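Local coordinates for phosphoribosylaminoimidazole-succinocarboxamide synthase (Saccharomyces cerevisiae, PDB 2CNV), which catalyses the ATP-driven joining of aspartate to carboxyaminoimidazole ribotide, forming the succinocarboxamide intermediate SAICAR in purine biosynthesis, at residues A[43-48]-A[274-279]; A[55-60]-A[236-241]; A[261-266]-A[282-287]. All coordinates share one frame; numbering follows the deposited sequence. Where two conformers were deposited one is given.

How the interactions relate
From the N terminus, 43-48 comes first, and interaction 1 joins it to 274-279, closing a loop of more than two hundred residues. Interaction 2 opens and closes within that loop, bringing helix 53-67 against strand 228-245 near the centre of the chain. Interaction 3 starts after interaction 2 has closed; it opens at 261-266 before interaction 1 is complete and closes at 282-287 beyond it, so these two cross. They also touch, through Val278 CG1 and Trp266 CZ3 at 3.6 Å. Interaction 2 lies about 9 Å from each of the others between nearest atoms, yet all three have residues beside the bound nucleotide.

Interaction 1. Residues A[43-48]-A[274-279]; sequences DVIMEN and GVNGVK. With SSS (N-{[5-amino-1-(5-O-phosphono-beta-D-arabinofuranosyl)-1H-imidazol-4-yl]carbonyl}-L-aspartic acid), chain D.
Glu47 and Val278 make the direct backbone link of this contact, where the chain after strand 44-45 of the small hairpin 40-41/44-45 meets the connection between helices 261-269 and 282-300. The one direct hydrogen bond, Glu47 N to Val278 O, is 2.7 Å long and nearly straight at 167°, with the donor above the carbonyl plane. The buried part lies beside it: Met46 CA is 3.6 Å from Val278 O, SD is near Val278 CB, and both side chains also rest on Leu267 of helix 261-269. Packing is tight at the hairpin end, where Val44 spreads its two methyls over the other backbone, CG1 3.4 Å from Gly274 O and CG2 against Val275 O. Asn48 turns its CG between its own backbone N and carbonyl carbon (chi1 57°), laying the amide across the Lys279 chain at about a right angle, ND2 3.4 Å from Lys279 CG, while OD1 accepts from Met280 N. A leucine in place of Asn48 would probably leave Met280 N without that acceptor and the loop before helix 282-300 less firmly held.

The solvent side is looser. The Glu47 carboxylate lies beside Gly277 CA, the extended Lys279 chain carries its amino group away, and the Asn276 amide reaches back to the Val44 side chain, ND2 nearest CG1. Between Ile45 and 275-278 two waters bridge the backbones. Water 2 donates to Ile45 O and accepts from Gly277 N. In the hairpin's turn, Asp43 N donates to O65 of the bound nucleotide, which brings this part of the fold to the active site. Water 1 completes the bridge, donating at 2.7 Å to Ile45 O and Val275 O and accepting from Val278 N at 2.9 Å.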
loop_
_atom_site.group_PDB
_atom_site.type_symbol
_atom_site.label_atom_id
_atom_site.label_comp_id
_atom_site.label_asym_id
_atom_site.label_seq_id
_atom_site.Cartn_x
_atom_site.Cartn_y
_atom_site.Cartn_z
ATOM N N ASP A 43 9.148 -7.846 8.151
ATOM C CA ASP A 43 9.992 -7.726 6.949
ATOM C C ASP A 43 10.396 -8.996 6.181
ATOM O O ASP A 43 11.323 -8.950 5.360
ATOM C CB ASP A 43 11.217 -6.836 7.195
ATOM C CG ASP A 43 11.153 -5.546 6.412
ATOM O OD1 ASP A 43 10.331 -4.666 6.766
ATOM O OD2 ASP A 43 11.928 -5.418 5.434
ATOM N N VAL A 44 9.703 -10.108 6.421
ATOM C CA VAL A 44 9.890 -11.295 5.582
ATOM C C VAL A 44 8.546 -11.821 5.075
ATOM O O VAL A 44 7.552 -11.805 5.807
ATOM C CB VAL A 44 10.651 -12.443 6.311
ATOM C CG1 VAL A 44 12.106 -12.060 6.564
ATOM C CG2 VAL A 44 9.961 -12.823 7.610
ATOM N N ILE A 45 8.524 -12.292 3.832
ATOM C CA ILE A 45 7.324 -12.935 3.307
ATOM C C ILE A 45 7.151 -14.337 3.888
ATOM O O ILE A 45 8.136 -15.045 4.174
ATOM C CB ILE A 45 7.246 -12.958 1.736
ATOM C CG1 ILE A 45 8.072 -14.097 1.126
ATOM C CG2 ILE A 45 7.532 -11.568 1.139
ATOM C CD1 ILE A 45 9.554 -13.984 1.264
ATOM N N MET A 46 5.892 -14.719 4.080
ATOM C CA MET A 46 5.551 -16.061 4.512
ATOM C C MET A 46 5.729 -17.018 3.333
ATOM O O MET A 46 5.716 -16.588 2.172
ATOM C CB MET A 46 4.105 -16.114 5.029
ATOM C CG MET A 46 3.798 -15.214 6.232
ATOM S SD MET A 46 4.803 -15.595 7.696
ATOM C CE MET A 46 6.009 -14.295 7.579
ATOM N N GLU A 47 5.890 -18.303 3.639
ATOM C CA GLU A 47 6.057 -19.338 2.614
ATOM C C GLU A 47 4.785 -19.561 1.795
ATOM O O GLU A 47 4.837 -19.675 0.574
ATOM C CB GLU A 47 6.498 -20.665 3.247
ATOM C CG GLU A 47 6.920 -21.741 2.224
ATOM C CD GLU A 47 8.102 -21.329 1.361
ATOM O OE1 GLU A 47 9.012 -20.634 1.866
ATOM O OE2 GLU A 47 8.122 -21.698 0.166
ATOM N N ASN A 48 3.650 -19.645 2.476
ATOM C CA ASN A 48 2.363 -19.796 1.799
ATOM C C ASN A 48 1.612 -18.456 1.776
ATOM O O ASN A 48 2.106 -17.446 2.284
ATOM C CB ASN A 48 1.544 -20.911 2.458
ATOM C CG ASN A 48 1.319 -20.669 3.934
ATOM O OD1 ASN A 48 1.986 -19.834 4.545
ATOM N ND2 ASN A 48 0.386 -21.405 4.519
ATOM N N GLY A 274 10.678 -12.718 11.728
ATOM C CA GLY A 274 11.829 -12.391 10.885
ATOM C C GLY A 274 12.446 -13.586 10.177
ATOM O O GLY A 274 13.419 -13.435 9.432
ATOM N N VAL A 275 11.869 -14.767 10.397
ATOM C CA VAL A 275 12.361 -16.015 9.796
ATOM C C VAL A 275 11.749 -16.278 8.416
ATOM O O VAL A 275 10.525 -16.239 8.246
ATOM C CB VAL A 275 12.084 -17.229 10.723
ATOM C CG1 VAL A 275 12.552 -18.542 10.084
ATOM C CG2 VAL A 275 12.738 -17.029 12.086
ATOM N N ASN A 276 12.615 -16.561 7.446
ATOM C CA ASN A 276 12.208 -16.913 6.087
ATOM C C ASN A 276 11.656 -18.339 5.979
ATOM O O ASN A 276 11.970 -19.206 6.804
ATOM C CB ASN A 276 13.382 -16.715 5.126
ATOM C CG ASN A 276 13.738 -15.252 4.936
ATOM O OD1 ASN A 276 14.709 -14.750 5.512
ATOM N ND2 ASN A 276 12.943 -14.556 4.136
ATOM N N GLY A 277 10.805 -18.566 4.979
ATOM C CA GLY A 277 10.272 -19.904 4.695
ATOM C C GLY A 277 9.243 -20.449 5.673
ATOM O O GLY A 277 9.060 -21.664 5.777
ATOM N N VAL A 278 8.561 -19.566 6.393
ATOM C CA VAL A 278 7.593 -20.000 7.398
ATOM C C VAL A 278 6.213 -20.215 6.783
ATOM O O VAL A 278 5.636 -19.294 6.180
ATOM C CB VAL A 278 7.478 -19.003 8.576
ATOM C CG1 VAL A 278 6.372 -19.437 9.540
ATOM C CG2 VAL A 278 8.806 -18.881 9.315
ATOM N N LYS A 279 5.687 -21.427 6.948
ATOM C CA LYS A 279 4.334 -21.742 6.492
ATOM C C LYS A 279 3.328 -21.479 7.612
ATOM O O LYS A 279 3.436 -22.038 8.701
ATOM C CB LYS A 279 4.232 -23.199 6.004
ATOM C CG LYS A 279 3.013 -23.462 5.116
ATOM C CD LYS A 279 2.681 -24.956 4.967
ATOM C CE LYS A 279 1.345 -25.124 4.238
ATOM N NZ LYS A 279 0.877 -26.543 4.209
HETATM P PA SSS D . 7.546 3.015 9.704
HETATM O O1A SSS D . 7.626 1.570 10.106
HETATM O O2A SSS D . 8.865 3.586 9.244
HETATM O O3A SSS D . 6.779 3.883 10.657
HETATM O "O5'" SSS D . 6.643 3.012 8.380
HETATM C "C5'" SSS D . 6.598 4.119 7.481
HETATM C "C4'" SSS D . 5.560 3.837 6.405
HETATM O "O4'" SSS D . 5.804 2.536 5.877
HETATM C "C1'" SSS D . 4.560 1.906 5.570
HETATM N N9 SSS D . 4.639 0.423 5.662
HETATM C C4 SSS D . 5.357 -0.369 6.461
HETATM O O6 SSS D . 6.858 -2.751 7.404
HETATM N N3 SSS D . 6.184 0.074 7.460
HETATM C C6 SSS D . 5.762 -2.861 6.871
HETATM N N6 SSS D . 5.065 -4.002 6.859
HETATM C C61 SSS D . 5.527 -5.231 7.494
HETATM C C62 SSS D . 6.412 -6.045 6.588
HETATM C C63 SSS D . 4.244 -5.997 7.817
HETATM C C64 SSS D . 3.977 -5.962 9.305
HETATM O O65 SSS D . 6.703 -7.203 6.935
HETATM O O66 SSS D . 6.839 -5.553 5.521
HETATM O O67 SSS D . 3.050 -5.232 9.720
HETATM O O68 SSS D . 4.681 -6.663 10.073
HETATM C C5 SSS D . 5.143 -1.702 6.169
HETATM N N7 SSS D . 4.271 -1.702 5.137
HETATM C C8 SSS D . 3.982 -0.409 4.837
HETATM C "C2'" SSS D . 3.482 2.575 6.418
HETATM O "O2'" SSS D . 2.984 1.816 7.514
HETATM C "C3'" SSS D . 4.137 3.824 6.949
HETATM O "O3'" SSS D . 3.343 4.880 6.426
HETATM O O HOH W 1 8.635 -16.651 6.295
HETATM O O HOH W 2 10.292 -16.331 3.177
#

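Interaction 2. Residues A[55-60]-A[236-241]; sequences ILLTKL and LTPDSS. With SSS (N-{[5-amino-1-(5-O-phosphono-beta-D-arabinofuranosyl)-1H-imidazol-4-yl]carbonyl}-L-aspartic acid), chain D.
Leu57 packs from helix 53-67 against Pro238 and its neighbours, where strand 228-245 is interrupted. Its CB points at the loop, but neither CB nor CG comes within 4.2 Å of a side-chain or backbone atom there; the two methyls do the touching. CG stands anti to the carbonyl carbon (chi1 -59°), and the fork opens so that CD2 meets Pro238 CD at 3.6 Å while CD1 crosses to the Asp239 carboxylate, 3.5 Å from OD2, with Thr237 CB at 4.3 Å. One turn on, Leu60 CD2 reaches the same Pro238 CD at 4.0 Å, so two leucine methyls, each meeting the proline tip to tip, converge on this one atom from the helix side. No hydrogen bond crosses the contact. The loop holds its own shape: Thr237 OG1 accepts from Asp239 N and Ser240 N, an ST turn together with an ST motif, while Thr237 N donates to Ser240 OG. That shape puts Asp239 O 3.0 Å from N7 of the bound nucleotide. The Asp239 carboxylate is shared between Lys53 and Lys260 in salt bridges, which probably offset its charge beside the apolar methyl. Around this buried contact, Leu56 and Leu60 also pack on helix 282-300, while from the loop Leu236 and Ser241 touch strand 211-223; helix 53-67 thus contacts both the last helix and strand 228-245.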
loop_
_atom_site.group_PDB
_atom_site.type_symbol
_atom_site.label_atom_id
_atom_site.label_comp_id
_atom_site.label_asym_id
_atom_site.label_seq_id
_atom_site.Cartn_x
_atom_site.Cartn_y
_atom_site.Cartn_z
ATOM N N ILE A 55 -6.535 -9.975 -4.872
ATOM C CA ILE A 55 -7.762 -9.509 -5.511
ATOM C C ILE A 55 -8.416 -8.442 -4.626
ATOM O O ILE A 55 -8.779 -7.378 -5.105
ATOM C CB ILE A 55 -8.757 -10.656 -5.775
ATOM C CG1 ILE A 55 -8.183 -11.637 -6.803
ATOM C CG2 ILE A 55 -10.114 -10.095 -6.240
ATOM C CD1 ILE A 55 -8.984 -12.954 -6.960
ATOM N N LEU A 56 -8.545 -8.736 -3.331
ATOM C CA LEU A 56 -9.124 -7.787 -2.365
ATOM C C LEU A 56 -8.363 -6.462 -2.313
ATOM O O LEU A 56 -8.975 -5.389 -2.300
ATOM C CB LEU A 56 -9.192 -8.417 -0.960
ATOM C CG LEU A 56 -10.217 -9.554 -0.824
ATOM C CD1 LEU A 56 -9.811 -10.559 0.267
ATOM C CD2 LEU A 56 -11.615 -8.997 -0.571
ATOM N N LEU A 57 -7.034 -6.533 -2.287
ATOM C CA LEU A 57 -6.222 -5.306 -2.233
ATOM C C LEU A 57 -6.167 -4.580 -3.577
ATOM O O LEU A 57 -6.054 -3.353 -3.626
ATOM C CB LEU A 57 -4.813 -5.581 -1.694
ATOM C CG LEU A 57 -4.741 -6.185 -0.277
ATOM C CD1 LEU A 57 -3.357 -5.986 0.321
ATOM C CD2 LEU A 57 -5.809 -5.646 0.649
ATOM N N THR A 58 -6.264 -5.331 -4.670
ATOM C CA THR A 58 -6.367 -4.698 -5.986
ATOM C C THR A 58 -7.652 -3.880 -6.041
ATOM O O THR A 58 -7.617 -2.700 -6.375
ATOM C CB THR A 58 -6.301 -5.715 -7.134
ATOM O OG1 THR A 58 -5.002 -6.324 -7.139
ATOM C CG2 THR A 58 -6.541 -5.030 -8.493
ATOM N N LYS A 59 -8.770 -4.511 -5.693
ATOM C CA LYS A 59 -10.062 -3.838 -5.690
ATOM C C LYS A 59 -10.123 -2.659 -4.714
ATOM O O LYS A 59 -10.751 -1.637 -5.014
ATOM C CB LYS A 59 -11.192 -4.831 -5.414
ATOM C CG LYS A 59 -11.374 -5.864 -6.511
ATOM C CD LYS A 59 -12.554 -6.776 -6.226
ATOM C CE LYS A 59 -12.981 -7.518 -7.479
ATOM N NZ LYS A 59 -13.513 -6.568 -8.507
ATOM N N LEU A 60 -9.478 -2.798 -3.558
ATOM C CA LEU A 60 -9.414 -1.690 -2.585
ATOM C C LEU A 60 -8.640 -0.498 -3.151
ATOM O O LEU A 60 -9.057 0.659 -3.006
ATOM C CB LEU A 60 -8.790 -2.137 -1.256
ATOM C CG LEU A 60 -8.763 -1.086 -0.131
ATOM C CD1 LEU A 60 -10.160 -0.474 0.167
ATOM C CD2 LEU A 60 -8.140 -1.649 1.136
ATOM N N LEU A 236 -3.455 3.195 -0.237
ATOM C CA LEU A 236 -4.168 3.080 1.042
ATOM C C LEU A 236 -4.739 1.680 1.306
ATOM O O LEU A 236 -5.915 1.525 1.621
ATOM C CB LEU A 236 -5.253 4.169 1.149
ATOM C CG LEU A 236 -4.722 5.603 1.317
ATOM C CD1 LEU A 236 -5.604 6.613 0.611
ATOM C CD2 LEU A 236 -4.566 5.950 2.782
ATOM N N THR A 237 -3.892 0.664 1.158
ATOM C CA THR A 237 -4.250 -0.714 1.532
ATOM C C THR A 237 -3.558 -1.060 2.857
ATOM O O THR A 237 -2.672 -0.324 3.293
ATOM C CB THR A 237 -3.779 -1.718 0.462
ATOM O OG1 THR A 237 -2.352 -1.804 0.504
ATOM C CG2 THR A 237 -4.223 -1.288 -0.927
ATOM N N PRO A 238 -3.945 -2.184 3.505
ATOM C CA PRO A 238 -3.249 -2.557 4.737
ATOM C C PRO A 238 -1.784 -2.943 4.521
ATOM O O PRO A 238 -1.040 -3.059 5.495
ATOM C CB PRO A 238 -4.037 -3.774 5.248
ATOM C CG PRO A 238 -5.293 -3.798 4.489
ATOM C CD PRO A 238 -5.021 -3.139 3.180
ATOM N N ASP A 239 -1.370 -3.135 3.269
ATOM C CA ASP A 239 0.049 -3.361 2.976
ATOM C C ASP A 239 0.841 -2.057 2.884
ATOM O O ASP A 239 2.003 -2.024 3.267
ATOM C CB ASP A 239 0.255 -4.187 1.692
ATOM C CG ASP A 239 0.040 -5.684 1.900
ATOM O OD1 ASP A 239 -0.128 -6.132 3.050
ATOM O OD2 ASP A 239 0.057 -6.420 0.892
ATOM N N SER A 240 0.227 -1.001 2.354
ATOM C CA SER A 240 0.902 0.295 2.189
ATOM C C SER A 240 0.713 1.256 3.375
ATOM O O SER A 240 1.316 2.340 3.411
ATOM C CB SER A 240 0.435 0.973 0.892
ATOM O OG SER A 240 -0.911 1.395 1.013
ATOM N N SER A 241 -0.113 0.854 4.339
ATOM C CA SER A 241 -0.562 1.739 5.423
ATOM C C SER A 241 -0.697 0.940 6.707
ATOM O O SER A 241 -0.677 -0.292 6.670
ATOM C CB SER A 241 -1.935 2.329 5.087
ATOM O OG SER A 241 -2.088 2.544 3.690
HETATM P PA SSS D . 7.546 3.015 9.704
HETATM O O1A SSS D . 7.626 1.570 10.106
HETATM O O2A SSS D . 8.865 3.586 9.244
HETATM O O3A SSS D . 6.779 3.883 10.657
HETATM O "O5'" SSS D . 6.643 3.012 8.380
HETATM C "C5'" SSS D . 6.598 4.119 7.481
HETATM C "C4'" SSS D . 5.560 3.837 6.405
HETATM O "O4'" SSS D . 5.804 2.536 5.877
HETATM C "C1'" SSS D . 4.560 1.906 5.570
HETATM N N9 SSS D . 4.639 0.423 5.662
HETATM C C4 SSS D . 5.357 -0.369 6.461
HETATM O O6 SSS D . 6.858 -2.751 7.404
HETATM N N3 SSS D . 6.184 0.074 7.460
HETATM C C6 SSS D . 5.762 -2.861 6.871
HETATM N N6 SSS D . 5.065 -4.002 6.859
HETATM C C61 SSS D . 5.527 -5.231 7.494
HETATM C C62 SSS D . 6.412 -6.045 6.588
HETATM C C63 SSS D . 4.244 -5.997 7.817
HETATM C C64 SSS D . 3.977 -5.962 9.305
HETATM O O65 SSS D . 6.703 -7.203 6.935
HETATM O O66 SSS D . 6.839 -5.553 5.521
HETATM O O67 SSS D . 3.050 -5.232 9.720
HETATM O O68 SSS D . 4.681 -6.663 10.073
HETATM C C5 SSS D . 5.143 -1.702 6.169
HETATM N N7 SSS D . 4.271 -1.702 5.137
HETATM C C8 SSS D . 3.982 -0.409 4.837
HETATM C "C2'" SSS D . 3.482 2.575 6.418
HETATM O "O2'" SSS D . 2.984 1.816 7.514
HETATM C "C3'" SSS D . 4.137 3.824 6.949
HETATM O "O3'" SSS D . 3.343 4.880 6.426
#

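Interaction 3. Residues A[261-266]-A[282-287]; sequences QFLRDW and QDIVDR. With SSS (N-{[5-amino-1-(5-O-phosphono-beta-D-arabinofuranosyl)-1H-imidazol-4-yl]carbonyl}-L-aspartic acid), chain D; SO4 (sulfate ion), chain E.
Phe262 and Arg287 meet at the open edge of an antiparallel helix pair: the segment axes of 261-266 and 282-287 pass 9.4 Å apart at 157°. Arg287 CG, set anti to its own N (chi1 179°), lies over one face of the phenyl ring, 3.8 Å from the centroid in a CH-pi contact. Bends at chi2 and chi3 then bring CZ over the same face, 5.0 Å from the ring centroid, a cation-pi pairing with guanidinium and ring planes 40° apart.

Deeper in, Ile284 is the most covered residue of the contact. With CG1 anti to the carbonyl carbon, CD1 wedges between Trp266 CB at 3.6 Å and Phe262 CE2 at 3.7 Å, CG1 sits over a face of the indole, and CG2 turns to Leu263 CD1. Trp266 in turn touches Pro281.

On the far side of helix 261-269, Arg264, in one of its two deposited conformers, donates to O68 of the bound nucleotide and to a sulfate, probably from the crystallisation liquor, so that grip may be partial. Gln261 is bent at chi2, and its NE2 donates to Asp265 OD1 at 2.8 Å, meeting the carboxylate from above its plane.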
loop_
_atom_site.group_PDB
_atom_site.type_symbol
_atom_site.label_atom_id
_atom_site.label_comp_id
_atom_site.label_asym_id
_atom_site.label_seq_id
_atom_site.Cartn_x
_atom_site.Cartn_y
_atom_site.Cartn_z
ATOM N N GLN A 261 -2.390 -8.788 12.994
ATOM C CA GLN A 261 -2.105 -9.097 14.402
ATOM C C GLN A 261 -2.201 -10.583 14.732
ATOM O O GLN A 261 -1.388 -11.103 15.503
ATOM C CB GLN A 261 -2.960 -8.278 15.377
ATOM C CG GLN A 261 -2.346 -8.212 16.790
ATOM C CD GLN A 261 -0.983 -7.539 16.797
ATOM O OE1 GLN A 261 -0.832 -6.410 16.313
ATOM N NE2 GLN A 261 0.022 -8.227 17.345
ATOM N N PHE A 262 -3.195 -11.253 14.159
ATOM C CA PHE A 262 -3.359 -12.695 14.360
ATOM C C PHE A 262 -2.104 -13.453 13.914
ATOM O O PHE A 262 -1.580 -14.299 14.649
ATOM C CB PHE A 262 -4.610 -13.209 13.637
ATOM C CG PHE A 262 -5.237 -14.410 14.291
ATOM C CD1 PHE A 262 -5.862 -14.300 15.538
ATOM C CD2 PHE A 262 -5.210 -15.652 13.664
ATOM C CE1 PHE A 262 -6.444 -15.419 16.153
ATOM C CE2 PHE A 262 -5.800 -16.774 14.266
ATOM C CZ PHE A 262 -6.414 -16.653 15.513
ATOM N N LEU A 263 -1.613 -13.118 12.723
ATOM C CA LEU A 263 -0.382 -13.699 12.205
ATOM C C LEU A 263 0.835 -13.334 13.056
ATOM O O LEU A 263 1.612 -14.221 13.441
ATOM C CB LEU A 263 -0.161 -13.290 10.738
ATOM C CG LEU A 263 1.216 -13.610 10.138
ATOM C CD1 LEU A 263 1.520 -15.130 10.164
ATOM C CD2 LEU A 263 1.329 -13.040 8.734
ATOM N N ARG A 264 0.999 -12.039 13.346
ATOM C CA ARG A 264 2.101 -11.555 14.184
ATOM C C ARG A 264 2.177 -12.308 15.513
ATOM O O ARG A 264 3.256 -12.716 15.931
ATOM C CB ARG A 264 1.970 -10.054 14.483
ATOM C CG ARG A 264 2.474 -9.082 13.415
ATOM C CD ARG A 264 2.898 -7.733 14.023
ATOM N NE ARG A 264 3.908 -7.065 13.203
ATOM C CZ ARG A 264 4.795 -6.176 13.649
ATOM N NH1 ARG A 264 4.826 -5.824 14.928
ATOM N NH2 ARG A 264 5.669 -5.643 12.806
ATOM N N ASP A 265 1.022 -12.476 16.157
ATOM C CA ASP A 265 0.918 -13.149 17.452
ATOM C C ASP A 265 1.378 -14.609 17.382
ATOM O O ASP A 265 2.053 -15.092 18.288
ATOM C CB ASP A 265 -0.514 -13.049 18.005
ATOM C CG ASP A 265 -0.848 -11.661 18.543
ATOM O OD1 ASP A 265 0.009 -10.758 18.510
ATOM O OD2 ASP A 265 -1.980 -11.466 19.014
ATOM N N TRP A 266 1.029 -15.297 16.298
ATOM C CA TRP A 266 1.487 -16.669 16.076
ATOM C C TRP A 266 3.007 -16.764 15.884
ATOM O O TRP A 266 3.664 -17.636 16.469
ATOM C CB TRP A 266 0.759 -17.312 14.891
ATOM C CG TRP A 266 1.184 -18.736 14.675
ATOM C CD1 TRP A 266 0.789 -19.829 15.395
ATOM C CD2 TRP A 266 2.114 -19.216 13.697
ATOM N NE1 TRP A 266 1.409 -20.960 14.922
ATOM C CE2 TRP A 266 2.227 -20.613 13.878
ATOM C CE3 TRP A 266 2.862 -18.602 12.683
ATOM C CZ2 TRP A 266 3.057 -21.409 13.079
ATOM C CZ3 TRP A 266 3.687 -19.396 11.887
ATOM C CH2 TRP A 266 3.777 -20.784 12.093
ATOM N N GLN A 282 -3.384 -23.299 8.859
ATOM C CA GLN A 282 -4.646 -22.983 8.203
ATOM C C GLN A 282 -5.524 -21.991 8.973
ATOM O O GLN A 282 -6.126 -21.099 8.361
ATOM C CB GLN A 282 -5.429 -24.266 7.911
ATOM C CG GLN A 282 -6.536 -24.090 6.885
ATOM C CD GLN A 282 -6.016 -23.714 5.513
ATOM O OE1 GLN A 282 -5.243 -24.455 4.907
ATOM N NE2 GLN A 282 -6.448 -22.565 5.007
ATOM N N ASP A 283 -5.594 -22.137 10.296
ATOM C CA ASP A 283 -6.410 -21.247 11.117
ATOM C C ASP A 283 -5.949 -19.790 11.015
ATOM O O ASP A 283 -6.767 -18.877 11.007
ATOM C CB ASP A 283 -6.434 -21.718 12.573
ATOM C CG ASP A 283 -7.321 -22.939 12.775
ATOM O OD1 ASP A 283 -7.916 -23.427 11.789
ATOM O OD2 ASP A 283 -7.428 -23.410 13.923
ATOM N N ILE A 284 -4.637 -19.599 10.917
ATOM C CA ILE A 284 -4.027 -18.282 10.755
ATOM C C ILE A 284 -4.364 -17.717 9.372
ATOM O O ILE A 284 -4.772 -16.569 9.257
ATOM C CB ILE A 284 -2.481 -18.352 10.944
ATOM C CG1 ILE A 284 -2.106 -18.973 12.311
ATOM C CG2 ILE A 284 -1.825 -16.986 10.706
ATOM C CD1 ILE A 284 -2.466 -18.156 13.546
ATOM N N VAL A 285 -4.169 -18.523 8.332
ATOM C CA VAL A 285 -4.525 -18.144 6.960
ATOM C C VAL A 285 -5.997 -17.722 6.856
ATOM O O VAL A 285 -6.316 -16.657 6.319
ATOM C CB VAL A 285 -4.217 -19.296 5.959
ATOM C CG1 VAL A 285 -4.826 -19.020 4.585
ATOM C CG2 VAL A 285 -2.689 -19.512 5.838
ATOM N N ASP A 286 -6.885 -18.561 7.383
ATOM C CA ASP A 286 -8.330 -18.341 7.277
ATOM C C ASP A 286 -8.785 -17.057 7.978
ATOM O O ASP A 286 -9.570 -16.296 7.420
ATOM C CB ASP A 286 -9.098 -19.540 7.835
ATOM C CG ASP A 286 -8.988 -20.786 6.955
ATOM O OD1 ASP A 286 -8.502 -20.710 5.801
ATOM O OD2 ASP A 286 -9.420 -21.856 7.423
ATOM N N ARG A 287 -8.286 -16.826 9.189
ATOM C CA ARG A 287 -8.635 -15.644 9.979
ATOM C C ARG A 287 -8.058 -14.362 9.359
ATOM O O ARG A 287 -8.724 -13.320 9.320
ATOM C CB ARG A 287 -8.154 -15.821 11.431
ATOM C CG ARG A 287 -8.436 -14.639 12.367
ATOM C CD ARG A 287 -9.934 -14.329 12.467
ATOM N NE ARG A 287 -10.711 -15.455 12.998
ATOM C CZ ARG A 287 -10.784 -15.790 14.288
ATOM N NH1 ARG A 287 -10.123 -15.099 15.214
ATOM N NH2 ARG A 287 -11.520 -16.826 14.653
HETATM P PA SSS D . 7.546 3.015 9.704
HETATM O O1A SSS D . 7.626 1.570 10.106
HETATM O O2A SSS D . 8.865 3.586 9.244
HETATM O O3A SSS D . 6.779 3.883 10.657
HETATM O "O5'" SSS D . 6.643 3.012 8.380
HETATM C "C5'" SSS D . 6.598 4.119 7.481
HETATM C "C4'" SSS D . 5.560 3.837 6.405
HETATM O "O4'" SSS D . 5.804 2.536 5.877
HETATM C "C1'" SSS D . 4.560 1.906 5.570
HETATM N N9 SSS D . 4.639 0.423 5.662
HETATM C C4 SSS D . 5.357 -0.369 6.461
HETATM O O6 SSS D . 6.858 -2.751 7.404
HETATM N N3 SSS D . 6.184 0.074 7.460
HETATM C C6 SSS D . 5.762 -2.861 6.871
HETATM N N6 SSS D . 5.065 -4.002 6.859
HETATM C C61 SSS D . 5.527 -5.231 7.494
HETATM C C62 SSS D . 6.412 -6.045 6.588
HETATM C C63 SSS D . 4.244 -5.997 7.817
HETATM C C64 SSS D . 3.977 -5.962 9.305
HETATM O O65 SSS D . 6.703 -7.203 6.935
HETATM O O66 SSS D . 6.839 -5.553 5.521
HETATM O O67 SSS D . 3.050 -5.232 9.720
HETATM O O68 SSS D . 4.681 -6.663 10.073
HETATM C C5 SSS D . 5.143 -1.702 6.169
HETATM N N7 SSS D . 4.271 -1.702 5.137
HETATM C C8 SSS D . 3.982 -0.409 4.837
HETATM C "C2'" SSS D . 3.482 2.575 6.418
HETATM O "O2'" SSS D . 2.984 1.816 7.514
HETATM C "C3'" SSS D . 4.137 3.824 6.949
HETATM O "O3'" SSS D . 3.343 4.880 6.426
HETATM S S SO4 E . 3.655 -6.710 17.854
HETATM O O1 SO4 E . 3.006 -7.802 18.569
HETATM O O2 SO4 E . 2.730 -6.195 16.853
HETATM O O3 SO4 E . 3.976 -5.638 18.793
HETATM O O4 SO4 E . 4.887 -7.169 17.218
#